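Local coordinates for protein beta-galactosidase (Marinomonas sp. ef1, PDB 6Y2K) that hydrolyses terminal beta-D-galactosyl residues of galactosides, as a cold-active family 42 glycoside hydrolase that assembles into a hexamer, at residues A[250-254]-A[301-305]; A[410-415]-A[465-471]; A[545-551]-A[578-584]. All coordinates share one frame; numbering follows the deposited sequence.

Interaction 1: residues A[250-254]-A[301-305]; sequences FDHHK and LYRGC
The thiol of Cys-305 lies over the imidazole of His-253 and against CB of His-252, the two residues that open helix 252-256. SG stands over one face of the His-253 ring, 4.0 Å from its centroid and 29° off the ring normal, a sulfur-aromatic contact. The same sulfur touches CB of His-252 at 3.8 Å. SG lies anti to its own carbonyl carbon (chi1 -66°), a torsion that sets it over the His-253 ring and against CB of His-252. The His-252 ring meets Tyr-302: its CD2 comes 3.6 Å from CE1 at the phenol edge, the two ring planes inclined by 32°. A bond from His-252 ND1 to the carbonyl O of Phe-250, lying close to the imidazole plane, fixes the rotation of this ring, and His-252 CE1 rests over the centre of the Phe-250 ring. Two waters bridge the helices. One donates to Leu-301 O and joins His-253 NE2 in the plane of the imidazole; the other donates to both His-253 O and Cys-305 O. Asp-251 caps the first helix, OD1 accepting from Lys-254 N. The contact is buried packing within the TIM-barrel domain, between the short helix that follows strand 238-244 and the end of helix 294-305; Tyr-302 OH bonds to Met-244 O, Cys-305 touches Ala-262 of strand 261-266, and Tyr-418 of helix 418-426 packs against both histidines.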
loop_
_atom_site.group_PDB
_atom_site.type_symbol
_atom_site.label_atom_id
_atom_site.label_comp_id
_atom_site.label_asym_id
_atom_site.label_seq_id
_atom_site.Cartn_x
_atom_site.Cartn_y
_atom_site.Cartn_z
ATOM N N PHE A 250 31.725 21.440 -20.328
ATOM C CA PHE A 250 32.969 22.216 -20.429
ATOM C C PHE A 250 33.272 22.947 -19.119
ATOM O O PHE A 250 32.402 23.105 -18.258
ATOM C CB PHE A 250 32.949 23.187 -21.620
ATOM C CG PHE A 250 32.000 24.342 -21.470
ATOM C CD1 PHE A 250 30.687 24.235 -21.899
ATOM C CD2 PHE A 250 32.431 25.553 -20.936
ATOM C CE1 PHE A 250 29.813 25.301 -21.768
ATOM C CE2 PHE A 250 31.555 26.627 -20.805
ATOM C CZ PHE A 250 30.252 26.504 -21.231
ATOM N N ASP A 251 34.524 23.369 -18.974
ATOM C CA ASP A 251 34.976 24.090 -17.784
ATOM C C ASP A 251 34.532 25.551 -17.861
ATOM O O ASP A 251 35.140 26.355 -18.584
ATOM C CB ASP A 251 36.499 23.962 -17.665
ATOM C CG ASP A 251 37.057 24.552 -16.378
ATOM O OD1 ASP A 251 36.358 25.325 -15.693
ATOM O OD2 ASP A 251 38.230 24.231 -16.069
ATOM N N HIS A 252 33.481 25.884 -17.103
ATOM C CA HIS A 252 32.892 27.226 -17.121
ATOM C C HIS A 252 33.770 28.250 -16.393
ATOM O O HIS A 252 33.698 29.442 -16.696
ATOM C CB HIS A 252 31.494 27.235 -16.503
ATOM C CG HIS A 252 30.473 26.437 -17.261
ATOM N ND1 HIS A 252 30.664 25.118 -17.624
ATOM C CD2 HIS A 252 29.241 26.773 -17.709
ATOM C CE1 HIS A 252 29.591 24.684 -18.266
ATOM N NE2 HIS A 252 28.711 25.666 -18.326
ATOM N N HIS A 253 34.574 27.809 -15.429
ATOM C CA HIS A 253 35.542 28.704 -14.784
ATOM C C HIS A 253 36.615 29.159 -15.783
ATOM O O HIS A 253 37.001 30.335 -15.797
ATOM C CB HIS A 253 36.223 28.039 -13.583
ATOM C CG HIS A 253 35.285 27.687 -12.471
ATOM N ND1 HIS A 253 34.933 26.388 -12.175
ATOM C CD2 HIS A 253 34.599 28.468 -11.604
ATOM C CE1 HIS A 253 34.095 26.386 -11.158
ATOM N NE2 HIS A 253 33.871 27.635 -10.795
ATOM N N LYS A 254 37.068 28.233 -16.628
ATOM C CA LYS A 254 38.151 28.510 -17.576
ATOM C C LYS A 254 37.672 29.426 -18.702
ATOM O O LYS A 254 38.352 30.397 -19.040
ATOM C CB LYS A 254 38.759 27.212 -18.121
ATOM C CG LYS A 254 40.094 27.407 -18.827
ATOM C CD LYS A 254 40.720 26.079 -19.215
ATOM C CE LYS A 254 42.080 26.295 -19.873
ATOM N NZ LYS A 254 42.727 25.026 -20.305
ATOM N N LEU A 301 27.287 29.373 -8.250
ATOM C CA LEU A 301 28.304 28.812 -9.151
ATOM C C LEU A 301 28.774 29.859 -10.177
ATOM O O LEU A 301 29.978 30.070 -10.360
ATOM C CB LEU A 301 27.754 27.574 -9.870
ATOM C CG LEU A 301 28.557 26.929 -11.004
ATOM C CD1 LEU A 301 29.849 26.305 -10.500
ATOM C CD2 LEU A 301 27.690 25.884 -11.688
ATOM N N TYR A 302 27.823 30.528 -10.815
ATOM C CA TYR A 302 28.151 31.479 -11.885
ATOM C C TYR A 302 28.646 32.841 -11.380
ATOM O O TYR A 302 29.432 33.491 -12.070
ATOM C CB TYR A 302 26.998 31.594 -12.897
ATOM C CG TYR A 302 26.755 30.288 -13.664
ATOM C CD1 TYR A 302 27.816 29.586 -14.240
ATOM C CD2 TYR A 302 25.472 29.751 -13.808
ATOM C CE1 TYR A 302 27.616 28.386 -14.920
ATOM C CE2 TYR A 302 25.264 28.554 -14.506
ATOM C CZ TYR A 302 26.342 27.879 -15.063
ATOM O OH TYR A 302 26.191 26.694 -15.771
ATOM N N ARG A 303 28.227 33.266 -10.190
ATOM C CA ARG A 303 28.898 34.400 -9.540
ATOM C C ARG A 303 30.402 34.093 -9.391
ATOM O O ARG A 303 31.234 34.963 -9.629
ATOM C CB ARG A 303 28.271 34.756 -8.188
ATOM C CG ARG A 303 28.863 36.026 -7.566
ATOM C CD ARG A 303 28.128 36.492 -6.311
ATOM N NE ARG A 303 28.317 35.537 -5.211
ATOM C CZ ARG A 303 27.448 34.600 -4.831
ATOM N NH1 ARG A 303 26.250 34.483 -5.407
ATOM N NH2 ARG A 303 27.777 33.777 -3.836
ATOM N N GLY A 304 30.745 32.854 -9.036
ATOM C CA GLY A 304 32.146 32.432 -8.989
ATOM C C GLY A 304 32.830 32.449 -10.356
ATOM O O GLY A 304 33.916 33.009 -10.495
ATOM N N CYS A 305 32.174 31.873 -11.367
ATOM C CA CYS A 305 32.657 31.906 -12.755
ATOM C C CYS A 305 32.846 33.321 -13.310
ATOM O O CYS A 305 33.714 33.539 -14.165
ATOM C CB CYS A 305 31.712 31.140 -13.690
ATOM S SG CYS A 305 31.627 29.365 -13.378
HETATM O O HOH W 1 32.046 29.155 -8.921
HETATM O O HOH W 2 36.268 32.285 -14.078
#

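Interaction 2: residues A[410-415]-A[465-471]; sequences GKVALM and YELLVLP
Ala-413 sets its methyl squarely over the ring of Tyr-465, CB 3.6 Å from the centroid and 13° off the normal, a CH-pi contact. Gly-410 O approaches the same ring at its edge, in plane, 3.4 Å from CE1. Lys-411 O receives two N-H groups, a bond from Glu-466 N (2.9 Å) in the carbonyl plane and a weak, longer one from Leu-467 N. Beyond this start the backbones pair regularly: Ala-413 N gives to Leu-467 O, Val-469 N to Ala-413 O and Met-415 N to Val-469 O, all nearly straight. These are neighbouring parallel strands, 412-415 and 467-470, with axes 4.8 Å apart and inclined by 16°, in the parallel part of the mixed sheet of the trimerisation domain. On one face Val-412 and Leu-467 lie side by side, CG1 to CD2 4.0 Å, and Leu-414 crosses the Pro-471 ring at about a right angle. On the face of Ala-413, Leu-468 CD1 reaches the alanine methyl. With CG anti to the backbone N (chi1 -177°), Met-415 lies alongside Leu-470, whose CD2 touches its CB (3.6 Å) and SD. At the exposed end a water links Lys-411 NZ to Glu-466 OE2. Tyr-465 OH is hydrogen-bonded to Asp-454 OD2 of strand 453-456. Replacing Tyr-465 by an alanine would probably take away the ring that covers one side of the Ala-413 methyl and leave Asp-454 OD2 without its hydroxyl partner. Strands 453-456 and 490-493 flank the pair, while Met-442 of helix 435-448 packs on Val-469 and Pro-471, and Leu-595 of helix 585-598 on Leu-467.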
loop_
_atom_site.group_PDB
_atom_site.type_symbol
_atom_site.label_atom_id
_atom_site.label_comp_id
_atom_site.label_asym_id
_atom_site.label_seq_id
_atom_site.Cartn_x
_atom_site.Cartn_y
_atom_site.Cartn_z
ATOM N N GLY A 410 29.048 34.845 0.548
ATOM C CA GLY A 410 28.814 34.076 1.773
ATOM C C GLY A 410 30.124 33.786 2.485
ATOM O O GLY A 410 31.204 33.932 1.904
ATOM N N LYS A 411 30.027 33.389 3.752
ATOM C CA LYS A 411 31.190 32.958 4.536
ATOM C C LYS A 411 31.394 31.442 4.516
ATOM O O LYS A 411 32.351 30.934 5.114
ATOM C CB LYS A 411 31.058 33.448 5.977
ATOM C CG LYS A 411 30.861 34.947 6.051
ATOM C CD LYS A 411 31.165 35.500 7.427
ATOM C CE LYS A 411 31.002 37.014 7.428
ATOM N NZ LYS A 411 31.690 37.608 8.605
ATOM N N VAL A 412 30.475 30.731 3.857
ATOM C CA VAL A 412 30.607 29.303 3.587
ATOM C C VAL A 412 30.897 29.126 2.104
ATOM O O VAL A 412 30.197 29.703 1.270
ATOM C CB VAL A 412 29.312 28.536 3.941
ATOM C CG1 VAL A 412 29.447 27.055 3.608
ATOM C CG2 VAL A 412 28.977 28.727 5.412
ATOM N N ALA A 413 31.924 28.332 1.791
ATOM C CA ALA A 413 32.285 28.001 0.416
ATOM C C ALA A 413 32.099 26.508 0.142
ATOM O O ALA A 413 32.471 25.660 0.967
ATOM C CB ALA A 413 33.720 28.414 0.127
ATOM N N LEU A 414 31.513 26.209 -1.015
ATOM C CA LEU A 414 31.422 24.856 -1.556
ATOM C C LEU A 414 32.291 24.826 -2.814
ATOM O O LEU A 414 32.048 25.587 -3.741
ATOM C CB LEU A 414 29.965 24.539 -1.891
ATOM C CG LEU A 414 29.633 23.136 -2.424
ATOM C CD1 LEU A 414 28.171 22.815 -2.163
ATOM C CD2 LEU A 414 29.946 22.970 -3.911
ATOM N N MET A 415 33.307 23.971 -2.841
ATOM C CA MET A 415 34.228 23.897 -3.983
ATOM C C MET A 415 33.696 22.963 -5.072
ATOM O O MET A 415 33.574 21.748 -4.845
ATOM C CB MET A 415 35.610 23.418 -3.527
ATOM C CG MET A 415 36.675 23.372 -4.620
ATOM S SD MET A 415 38.321 23.031 -3.964
ATOM C CE MET A 415 38.684 24.625 -3.230
ATOM N N TYR A 465 36.688 32.717 3.721
ATOM C CA TYR A 465 35.677 31.732 4.144
ATOM C C TYR A 465 35.990 31.104 5.506
ATOM O O TYR A 465 37.111 30.655 5.760
ATOM C CB TYR A 465 35.526 30.633 3.074
ATOM C CG TYR A 465 35.218 31.198 1.709
ATOM C CD1 TYR A 465 34.049 31.917 1.490
ATOM C CD2 TYR A 465 36.114 31.057 0.644
ATOM C CE1 TYR A 465 33.762 32.461 0.249
ATOM C CE2 TYR A 465 35.832 31.595 -0.606
ATOM C CZ TYR A 465 34.656 32.296 -0.796
ATOM O OH TYR A 465 34.358 32.849 -2.013
ATOM N N GLU A 466 34.979 31.072 6.372
ATOM C CA GLU A 466 35.077 30.452 7.692
ATOM C C GLU A 466 34.837 28.945 7.654
ATOM O O GLU A 466 35.403 28.212 8.465
ATOM C CB GLU A 466 34.080 31.101 8.653
ATOM C CG GLU A 466 34.299 32.589 8.869
ATOM C CD GLU A 466 35.662 32.916 9.466
ATOM O OE1 GLU A 466 36.325 32.046 10.088
ATOM O OE2 GLU A 466 36.082 34.064 9.300
ATOM N N LEU A 467 34.003 28.498 6.718
ATOM C CA LEU A 467 33.729 27.077 6.488
ATOM C C LEU A 467 33.892 26.759 5.003
ATOM O O LEU A 467 33.355 27.465 4.154
ATOM C CB LEU A 467 32.306 26.751 6.935
ATOM C CG LEU A 467 31.781 25.332 6.700
ATOM C CD1 LEU A 467 32.600 24.295 7.461
ATOM C CD2 LEU A 467 30.313 25.261 7.093
ATOM N N LEU A 468 34.623 25.688 4.715
ATOM C CA LEU A 468 34.939 25.264 3.356
ATOM C C LEU A 468 34.580 23.791 3.206
ATOM O O LEU A 468 35.074 22.963 3.970
ATOM C CB LEU A 468 36.436 25.447 3.086
ATOM C CG LEU A 468 37.001 24.959 1.744
ATOM C CD1 LEU A 468 36.290 25.612 0.574
ATOM C CD2 LEU A 468 38.494 25.232 1.659
ATOM N N VAL A 469 33.750 23.479 2.211
ATOM C CA VAL A 469 33.314 22.116 1.943
ATOM C C VAL A 469 33.747 21.701 0.540
ATOM O O VAL A 469 33.443 22.401 -0.422
ATOM C CB VAL A 469 31.782 21.986 2.072
ATOM C CG1 VAL A 469 31.331 20.552 1.763
ATOM C CG2 VAL A 469 31.335 22.401 3.468
ATOM N N LEU A 470 34.476 20.581 0.443
ATOM C CA LEU A 470 34.854 19.966 -0.836
ATOM C C LEU A 470 34.017 18.687 -0.987
ATOM O O LEU A 470 34.365 17.652 -0.411
ATOM C CB LEU A 470 36.351 19.609 -0.886
ATOM C CG LEU A 470 37.473 20.574 -0.461
ATOM C CD1 LEU A 470 38.776 20.242 -1.195
ATOM C CD2 LEU A 470 37.159 22.051 -0.570
ATOM N N PRO A 471 32.887 18.753 -1.722
ATOM C CA PRO A 471 32.006 17.581 -1.730
ATOM C C PRO A 471 32.658 16.297 -2.207
ATOM O O PRO A 471 32.390 15.239 -1.637
ATOM C CB PRO A 471 30.880 18.000 -2.679
ATOM C CG PRO A 471 30.823 19.475 -2.525
ATOM C CD PRO A 471 32.258 19.895 -2.400
HETATM O O HOH W 3 34.296 36.179 9.172
#

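Interaction 3: residues A[545-551]-A[578-584]; sequences KLKHWHE and YLGSCID
Lys-547 N bonds to Cys-582 O where strands 545-547 and 581-583 meet at the edge of the mixed sheet of the trimerisation domain, antiparallel in pairing but strongly crossed, their axes at 124°. Segment 545-551 turns a corner at His-548, and 549-551 leaves for the two-strand sheet with 521-528 while still bonding to 580-582: Cys-582 N gives to Trp-549 O, and Glu-551 N to Gly-580 O. Cys-582 centres an inverse gamma turn. Asp-584 is held twice by Lys-545, its N giving to Lys-545 O while OD2 accepts Lys-545 N at 2.9 Å from above the carboxylate plane; its other oxygen caps Leu-587 N of the next helix. Cys-582 SG packs on Trp-549 CB at 3.8 Å, and Leu-546 CD2 lies against the Ser-581 side chain. Ser-581 OG approaches the His-550 ring in plane, 3.4 Å from CD2, and donates to a water that in turn donates to Glu-551 O. The Glu-551 carboxylate is gripped on both oxygens. OE2 accepts Trp-549 NE1 on its anti side and also Arg-496 N; OE1 offers its syn lone pair to Tyr-578 OH, 2.5 Å away, with carboxylate and phenol ring only 19° from coplanar.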
loop_
_atom_site.group_PDB
_atom_site.type_symbol
_atom_site.label_atom_id
_atom_site.label_comp_id
_atom_site.label_asym_id
_atom_site.label_seq_id
_atom_site.Cartn_x
_atom_site.Cartn_y
_atom_site.Cartn_z
ATOM N N LYS A 545 20.841 7.440 8.020
ATOM C CA LYS A 545 21.339 6.474 7.051
ATOM C C LYS A 545 22.379 7.085 6.119
ATOM O O LYS A 545 22.498 8.315 5.995
ATOM C CB LYS A 545 20.183 5.922 6.213
ATOM C CG LYS A 545 19.061 5.308 7.030
ATOM C CD LYS A 545 17.945 4.814 6.127
ATOM C CE LYS A 545 16.924 4.000 6.900
ATOM N NZ LYS A 545 15.735 3.763 6.036
ATOM N N LEU A 546 23.128 6.191 5.476
ATOM C CA LEU A 546 23.981 6.518 4.343
ATOM C C LEU A 546 23.483 5.758 3.121
ATOM O O LEU A 546 22.844 4.716 3.254
ATOM C CB LEU A 546 25.431 6.159 4.646
ATOM C CG LEU A 546 25.822 4.676 4.730
ATOM C CD1 LEU A 546 26.257 4.120 3.374
ATOM C CD2 LEU A 546 26.941 4.517 5.742
ATOM N N LYS A 547 23.790 6.279 1.936
ATOM C CA LYS A 547 23.397 5.659 0.675
ATOM C C LYS A 547 24.470 5.834 -0.392
ATOM O O LYS A 547 25.303 6.735 -0.299
ATOM C CB LYS A 547 22.070 6.237 0.177
ATOM C CG LYS A 547 22.028 7.751 0.052
ATOM C CD LYS A 547 20.594 8.233 -0.162
ATOM C CE LYS A 547 20.521 9.753 -0.299
ATOM N NZ LYS A 547 19.152 10.191 -0.721
ATOM N N HIS A 548 24.465 4.931 -1.370
ATOM C CA HIS A 548 25.225 5.037 -2.635
ATOM C C HIS A 548 26.716 4.743 -2.560
ATOM O O HIS A 548 27.247 4.012 -3.416
ATOM C CB HIS A 548 25.022 6.401 -3.332
ATOM C CG HIS A 548 23.586 6.788 -3.512
ATOM N ND1 HIS A 548 23.176 8.103 -3.577
ATOM C CD2 HIS A 548 22.468 6.035 -3.645
ATOM C CE1 HIS A 548 21.865 8.142 -3.736
ATOM N NE2 HIS A 548 21.412 6.902 -3.783
ATOM N N TRP A 549 27.390 5.338 -1.578
ATOM C CA TRP A 549 28.841 5.301 -1.463
ATOM C C TRP A 549 29.230 5.164 0.012
ATOM O O TRP A 549 28.811 5.958 0.843
ATOM C CB TRP A 549 29.417 6.590 -2.042
ATOM C CG TRP A 549 30.876 6.532 -2.299
ATOM C CD1 TRP A 549 31.875 6.969 -1.476
ATOM C CD2 TRP A 549 31.513 6.003 -3.458
ATOM N NE1 TRP A 549 33.100 6.741 -2.053
ATOM C CE2 TRP A 549 32.907 6.151 -3.274
ATOM C CE3 TRP A 549 31.040 5.414 -4.640
ATOM C CZ2 TRP A 549 33.842 5.739 -4.235
ATOM C CZ3 TRP A 549 31.964 5.000 -5.593
ATOM C CH2 TRP A 549 33.356 5.165 -5.383
ATOM N N HIS A 550 30.031 4.145 0.308
ATOM C CA HIS A 550 30.279 3.690 1.675
ATOM C C HIS A 550 31.737 3.243 1.777
ATOM O O HIS A 550 32.063 2.081 1.537
ATOM C CB HIS A 550 29.275 2.557 1.995
ATOM C CG HIS A 550 29.384 1.972 3.372
ATOM N ND1 HIS A 550 29.105 0.645 3.626
ATOM C CD2 HIS A 550 29.684 2.529 4.569
ATOM C CE1 HIS A 550 29.255 0.404 4.918
ATOM N NE2 HIS A 550 29.596 1.533 5.515
ATOM N N GLU A 551 32.617 4.185 2.105
ATOM C CA GLU A 551 34.056 3.895 2.177
ATOM C C GLU A 551 34.402 3.132 3.441
ATOM O O GLU A 551 33.936 3.486 4.521
ATOM C CB GLU A 551 34.886 5.182 2.097
ATOM C CG GLU A 551 34.883 5.793 0.711
ATOM C CD GLU A 551 35.412 7.209 0.656
ATOM O OE1 GLU A 551 35.909 7.732 1.687
ATOM O OE2 GLU A 551 35.328 7.794 -0.447
ATOM N N TYR A 578 36.818 14.741 7.598
ATOM C CA TYR A 578 36.612 13.924 6.404
ATOM C C TYR A 578 35.314 13.113 6.533
ATOM O O TYR A 578 35.066 12.483 7.570
ATOM C CB TYR A 578 37.780 12.951 6.172
ATOM C CG TYR A 578 37.613 12.138 4.902
ATOM C CD1 TYR A 578 37.924 12.686 3.662
ATOM C CD2 TYR A 578 37.096 10.836 4.934
ATOM C CE1 TYR A 578 37.740 11.958 2.491
ATOM C CE2 TYR A 578 36.922 10.097 3.766
ATOM C CZ TYR A 578 37.238 10.665 2.548
ATOM O OH TYR A 578 37.073 9.959 1.374
ATOM N N LEU A 579 34.521 13.113 5.461
ATOM C CA LEU A 579 33.295 12.327 5.359
ATOM C C LEU A 579 33.500 11.262 4.287
ATOM O O LEU A 579 33.814 11.592 3.148
ATOM C CB LEU A 579 32.127 13.250 4.992
ATOM C CG LEU A 579 30.760 12.647 4.622
ATOM C CD1 LEU A 579 30.174 11.859 5.782
ATOM C CD2 LEU A 579 29.811 13.751 4.185
ATOM N N GLY A 580 33.300 9.999 4.644
ATOM C CA GLY A 580 33.569 8.867 3.759
ATOM C C GLY A 580 32.356 8.169 3.163
ATOM O O GLY A 580 32.521 7.293 2.317
ATOM N N SER A 581 31.145 8.523 3.610
ATOM C CA SER A 581 29.907 7.978 3.037
ATOM C C SER A 581 28.927 9.095 2.715
ATOM O O SER A 581 28.967 10.157 3.359
ATOM C CB SER A 581 29.251 6.984 4.001
ATOM O OG SER A 581 30.116 5.887 4.297
ATOM N N CYS A 582 28.063 8.860 1.721
ATOM C CA CYS A 582 27.033 9.835 1.337
ATOM C C CYS A 582 25.845 9.763 2.305
ATOM O O CYS A 582 24.825 9.104 2.064
ATOM C CB CYS A 582 26.606 9.681 -0.125
ATOM S SG CYS A 582 27.964 10.000 -1.286
ATOM N N ILE A 583 26.032 10.443 3.429
ATOM C CA ILE A 583 25.035 10.514 4.493
ATOM C C ILE A 583 23.780 11.244 4.022
ATOM O O ILE A 583 23.834 12.074 3.100
ATOM C CB ILE A 583 25.614 11.155 5.775
ATOM C CG1 ILE A 583 26.187 12.561 5.504
ATOM C CG2 ILE A 583 26.668 10.232 6.376
ATOM C CD1 ILE A 583 26.695 13.296 6.725
ATOM N N ASP A 584 22.650 10.910 4.641
ATOM C CA ASP A 584 21.347 11.472 4.255
ATOM C C ASP A 584 21.185 12.955 4.624
ATOM O O ASP A 584 22.038 13.545 5.311
ATOM C CB ASP A 584 20.183 10.602 4.794
ATOM C CG ASP A 584 20.029 10.644 6.323
ATOM O OD1 ASP A 584 20.468 11.611 6.992
ATOM O OD2 ASP A 584 19.431 9.685 6.866
HETATM O O HOH W 4 32.581 5.666 5.400
#

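How the interactions relate
From the N terminus the three contacts follow in series, none enclosing or crossing another. Interaction 1 comes first, closing a 46-residue span of the TIM barrel that includes strand 261-266 and the start of helix 294-305. Interaction 2 closes the next loop, through helices 418-426 and 435-448 and strand 453-456, in the trimerisation domain. Interaction 3 closes a loop without helix, strands 559-563 and 568-573, and reaches the same mixed sheet. Interactions 1 and 2 have nearest atoms about 5 Å apart without touching; Asp-454 binds Arg-303 of one and Tyr-465 of the other. Helix 435-448 touches both interactions 2 and 3, whose centres lie about 19 Å apart.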